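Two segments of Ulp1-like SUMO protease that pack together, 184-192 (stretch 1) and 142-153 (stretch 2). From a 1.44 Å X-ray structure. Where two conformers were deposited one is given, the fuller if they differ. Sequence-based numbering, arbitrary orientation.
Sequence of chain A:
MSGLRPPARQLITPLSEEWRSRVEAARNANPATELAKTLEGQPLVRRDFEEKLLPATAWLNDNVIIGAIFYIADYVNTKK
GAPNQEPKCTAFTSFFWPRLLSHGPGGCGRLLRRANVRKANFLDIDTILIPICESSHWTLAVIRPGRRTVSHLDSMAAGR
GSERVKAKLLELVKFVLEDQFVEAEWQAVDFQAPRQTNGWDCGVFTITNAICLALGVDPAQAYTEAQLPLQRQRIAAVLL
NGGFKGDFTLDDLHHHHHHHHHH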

# COMPACT_ATOMS: atom_id res chain seq x y z
N ALA A 184 -0.88 27.18 1.89
CA ALA A 184 0.56 27.40 1.73
C ALA A 184 1.39 26.51 2.64
O ALA A 184 2.59 26.35 2.38
CB ALA A 184 0.90 28.87 1.98
N GLU A 185 0.81 25.95 3.69
CA GLU A 185 1.54 25.06 4.58
C GLU A 185 1.52 23.61 4.12
O GLU A 185 2.22 22.79 4.71
CB GLU A 185 1.03 25.22 6.03
CG GLU A 185 1.54 26.53 6.66
CD GLU A 185 0.95 26.87 8.02
OE1 GLU A 185 1.01 26.04 8.96
OE2 GLU A 185 0.46 28.01 8.16
N TRP A 186 0.76 23.29 3.07
CA TRP A 186 0.78 21.99 2.43
C TRP A 186 1.71 22.02 1.22
O TRP A 186 1.89 23.06 0.58
CB TRP A 186 -0.63 21.59 1.97
CG TRP A 186 -1.46 21.06 3.10
CD1 TRP A 186 -2.15 21.79 4.03
CD2 TRP A 186 -1.66 19.69 3.45
NE1 TRP A 186 -2.77 20.95 4.92
CE2 TRP A 186 -2.48 19.66 4.59
CE3 TRP A 186 -1.22 18.48 2.89
CZ2 TRP A 186 -2.87 18.46 5.19
CZ3 TRP A 186 -1.61 17.30 3.49
CH2 TRP A 186 -2.42 17.30 4.63
N GLN A 187 2.31 20.88 0.92
CA GLN A 187 3.12 20.78 -0.28
C GLN A 187 3.11 19.36 -0.82
O GLN A 187 2.87 18.39 -0.09
CB GLN A 187 4.57 21.21 -0.07
CG GLN A 187 5.31 20.41 0.95
CD GLN A 187 6.61 21.08 1.35
OE1 GLN A 187 7.58 21.10 0.58
NE2 GLN A 187 6.64 21.66 2.54
N ALA A 188 3.36 19.26 -2.11
CA ALA A 188 3.61 17.98 -2.76
C ALA A 188 5.11 17.70 -2.67
O ALA A 188 5.93 18.58 -2.95
CB ALA A 188 3.16 18.04 -4.21
N VAL A 189 5.45 16.49 -2.25
CA VAL A 189 6.83 16.08 -2.06
C VAL A 189 7.07 14.81 -2.85
O VAL A 189 6.28 13.86 -2.76
CB VAL A 189 7.15 15.83 -0.57
CG1 VAL A 189 8.53 15.20 -0.40
CG2 VAL A 189 7.04 17.13 0.22
N ASP A 190 8.14 14.79 -3.63
CA ASP A 190 8.57 13.59 -4.33
C ASP A 190 9.57 12.82 -3.48
O ASP A 190 10.43 13.42 -2.81
CB ASP A 190 9.23 13.93 -5.67
CG ASP A 190 8.23 14.29 -6.75
OD1 ASP A 190 7.15 13.68 -6.84
OD2 ASP A 190 8.55 15.20 -7.53
N PHE A 191 9.46 11.50 -3.50
CA PHE A 191 10.42 10.61 -2.87
C PHE A 191 11.09 9.78 -3.95
O PHE A 191 10.43 9.27 -4.86
CB PHE A 191 9.73 9.66 -1.88
CG PHE A 191 9.18 10.35 -0.68
CD1 PHE A 191 10.01 10.69 0.37
CD2 PHE A 191 7.84 10.65 -0.59
CE1 PHE A 191 9.51 11.33 1.49
CE2 PHE A 191 7.33 11.30 0.52
CZ PHE A 191 8.17 11.64 1.56
N GLN A 192 12.41 9.65 -3.85
CA GLN A 192 13.11 8.70 -4.71
C GLN A 192 12.71 7.29 -4.31
O GLN A 192 12.53 6.98 -3.13
CB GLN A 192 14.62 8.85 -4.55
CG GLN A 192 15.43 7.96 -5.49
CD GLN A 192 16.92 7.85 -5.12
OE1 GLN A 192 17.48 8.68 -4.38
NE2 GLN A 192 17.55 6.79 -5.63
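Stretch 2 (142-153) VIRPGRRTVSHL

Stretch 2 is a β-hairpin: a strand through Val142–Arg144, a tight reversal at Pro145–Arg147 with helical backbone angles, and a returning strand, Thr149–Leu153. The returning strand lies alongside stretch 1 and runs parallel to it, Gln187 pairing with Thr149 and Ala188 with Val150 at CA–CA separations of 5.0 and 4.7 Å. Three backbone hydrogen bonds join them in the alternating parallel pattern: Gln187 N to Arg148 O (3.1 Å), Val150 N to Gln187 O (3.0 Å) and Val189 N to Val150 O (2.9 Å).

The main bump on stretch 1 is the indole of Trp186, which fills a hollow at the turn end of the hairpin, lined by Ile143, Pro145, Arg148 and Val150. Arg148, with a positive phi of 58°, lays its CA over one face of the ring, 3.5 Å from the centroid of the six-membered ring and 10° off its normal. Trp186 CH2 reaches Pro145 CA at 3.9 Å, while CZ3 lies 4.1 Å from Ile143 CG2, which meets the ring at its edge, and 4.2 Å from Val150 CG1. The turn is braced by Arg148 NH1, which donates a hydrogen bond to Pro145 O at 2.8 Å.

Beyond the indole the fit is shallower. Ala188 CB rests 3.9 Å from Val150 CG2, and on the other face of the sheet Gln187 CG approaches Thr149 CG2 at 4.1 Å; Val189 CG2 closes on the same Thr149 methyl at 3.7 Å.

Past Val189 the chains spread to a CA–CA distance of 6.9 Å between Phe191 and Leu153. Water 2 links His152 N (2.8 Å) with Val189 O (2.8 Å), and water 3 links Phe191 N with His152 O, both at 2.9 Å. Ser151 OG donates to Val189 O at 2.7 Å and also meets the edge of the Phe191 ring, 3.2 Å from CE2. The CA-to-CB bond of Phe191 points toward stretch 2, and its ring brings CZ to 3.5 Å from Arg144 NH1, with Leu153 CD1 4.3 Å from its CD2.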

# COMPACT_ATOMS: atom_id res chain seq x y z
N VAL A 142 0.36 8.85 -1.41
CA VAL A 142 0.55 8.83 0.03
C VAL A 142 0.30 10.25 0.53
O VAL A 142 0.98 11.19 0.11
CB VAL A 142 1.95 8.36 0.43
CG1 VAL A 142 2.09 8.29 1.96
CG2 VAL A 142 2.26 7.01 -0.19
N ILE A 143 -0.68 10.40 1.41
CA ILE A 143 -0.89 11.65 2.12
C ILE A 143 -0.36 11.46 3.53
O ILE A 143 -0.63 10.43 4.17
CB ILE A 143 -2.37 12.05 2.12
CG1 ILE A 143 -2.88 12.19 0.68
CG2 ILE A 143 -2.56 13.35 2.88
CD1 ILE A 143 -4.40 12.37 0.57
N ARG A 144 0.42 12.42 4.01
CA ARG A 144 1.01 12.38 5.35
C ARG A 144 0.49 13.60 6.09
O ARG A 144 1.12 14.67 6.07
CB ARG A 144 2.53 12.33 5.27
CG ARG A 144 3.05 11.14 4.48
CD ARG A 144 4.55 11.20 4.31
NE ARG A 144 5.24 10.52 5.39
CZ ARG A 144 6.53 10.65 5.68
NH1 ARG A 144 7.27 11.51 4.99
NH2 ARG A 144 7.06 9.94 6.66
N PRO A 145 -0.67 13.49 6.76
CA PRO A 145 -1.29 14.70 7.31
C PRO A 145 -0.47 15.41 8.37
O PRO A 145 -0.49 16.65 8.42
CB PRO A 145 -2.63 14.17 7.86
CG PRO A 145 -2.93 12.99 6.97
CD PRO A 145 -1.58 12.34 6.80
N GLY A 146 0.23 14.69 9.24
CA GLY A 146 1.05 15.35 10.24
C GLY A 146 2.17 16.16 9.62
O GLY A 146 2.63 17.14 10.22
N ARG A 147 2.63 15.77 8.44
CA ARG A 147 3.67 16.50 7.72
C ARG A 147 3.11 17.52 6.75
O ARG A 147 3.88 18.31 6.20
CB ARG A 147 4.56 15.50 6.98
CG ARG A 147 5.27 14.59 7.95
CD ARG A 147 6.25 13.67 7.30
NE ARG A 147 6.63 12.64 8.25
CZ ARG A 147 7.63 12.73 9.11
NH1 ARG A 147 8.40 13.82 9.16
NH2 ARG A 147 7.88 11.72 9.93
N ARG A 148 1.80 17.52 6.54
CA ARG A 148 1.15 18.40 5.58
C ARG A 148 1.72 18.18 4.18
O ARG A 148 2.01 19.13 3.45
CB ARG A 148 1.21 19.87 5.99
CG ARG A 148 0.84 20.17 7.44
CD ARG A 148 -0.63 19.93 7.78
NE ARG A 148 -0.93 20.54 9.07
CZ ARG A 148 -0.75 19.97 10.25
NH1 ARG A 148 -0.30 18.73 10.34
NH2 ARG A 148 -1.01 20.64 11.36
N THR A 149 1.87 16.92 3.79
CA THR A 149 2.38 16.62 2.46
C THR A 149 1.47 15.64 1.72
O THR A 149 0.77 14.82 2.31
CB THR A 149 3.81 16.05 2.47
OG1 THR A 149 3.84 14.78 3.14
CG2 THR A 149 4.76 17.02 3.13
N VAL A 150 1.51 15.76 0.39
CA VAL A 150 0.97 14.75 -0.50
C VAL A 150 2.10 14.28 -1.40
O VAL A 150 3.00 15.05 -1.75
CB VAL A 150 -0.22 15.26 -1.34
CG1 VAL A 150 -1.31 15.83 -0.44
CG2 VAL A 150 0.24 16.29 -2.37
N SER A 151 2.03 13.01 -1.81
CA SER A 151 3.04 12.43 -2.66
C SER A 151 2.40 11.42 -3.60
O SER A 151 1.38 10.80 -3.29
CB SER A 151 4.13 11.70 -1.87
OG SER A 151 4.74 12.55 -0.91
N HIS A 152 3.04 11.24 -4.75
CA HIS A 152 2.67 10.21 -5.71
C HIS A 152 3.94 9.47 -6.08
O HIS A 152 4.86 10.07 -6.64
CB HIS A 152 2.02 10.84 -6.94
CG HIS A 152 1.62 9.85 -7.98
ND1 HIS A 152 1.84 10.05 -9.33
CD2 HIS A 152 1.02 8.64 -7.88
CE1 HIS A 152 1.39 9.02 -10.01
NE2 HIS A 152 0.89 8.15 -9.16
N LEU A 153 4.00 8.18 -5.76
CA LEU A 153 5.18 7.36 -6.01
C LEU A 153 4.90 6.48 -7.22
O LEU A 153 4.09 5.55 -7.15
CB LEU A 153 5.56 6.51 -4.80
CG LEU A 153 6.22 7.26 -3.65
CD1 LEU A 153 5.20 8.06 -2.84
CD2 LEU A 153 7.00 6.32 -2.74
O HOH W 1 4.33 20.82 4.27
O HOH W 2 5.14 13.08 -5.14
O HOH W 3 7.25 10.52 -5.02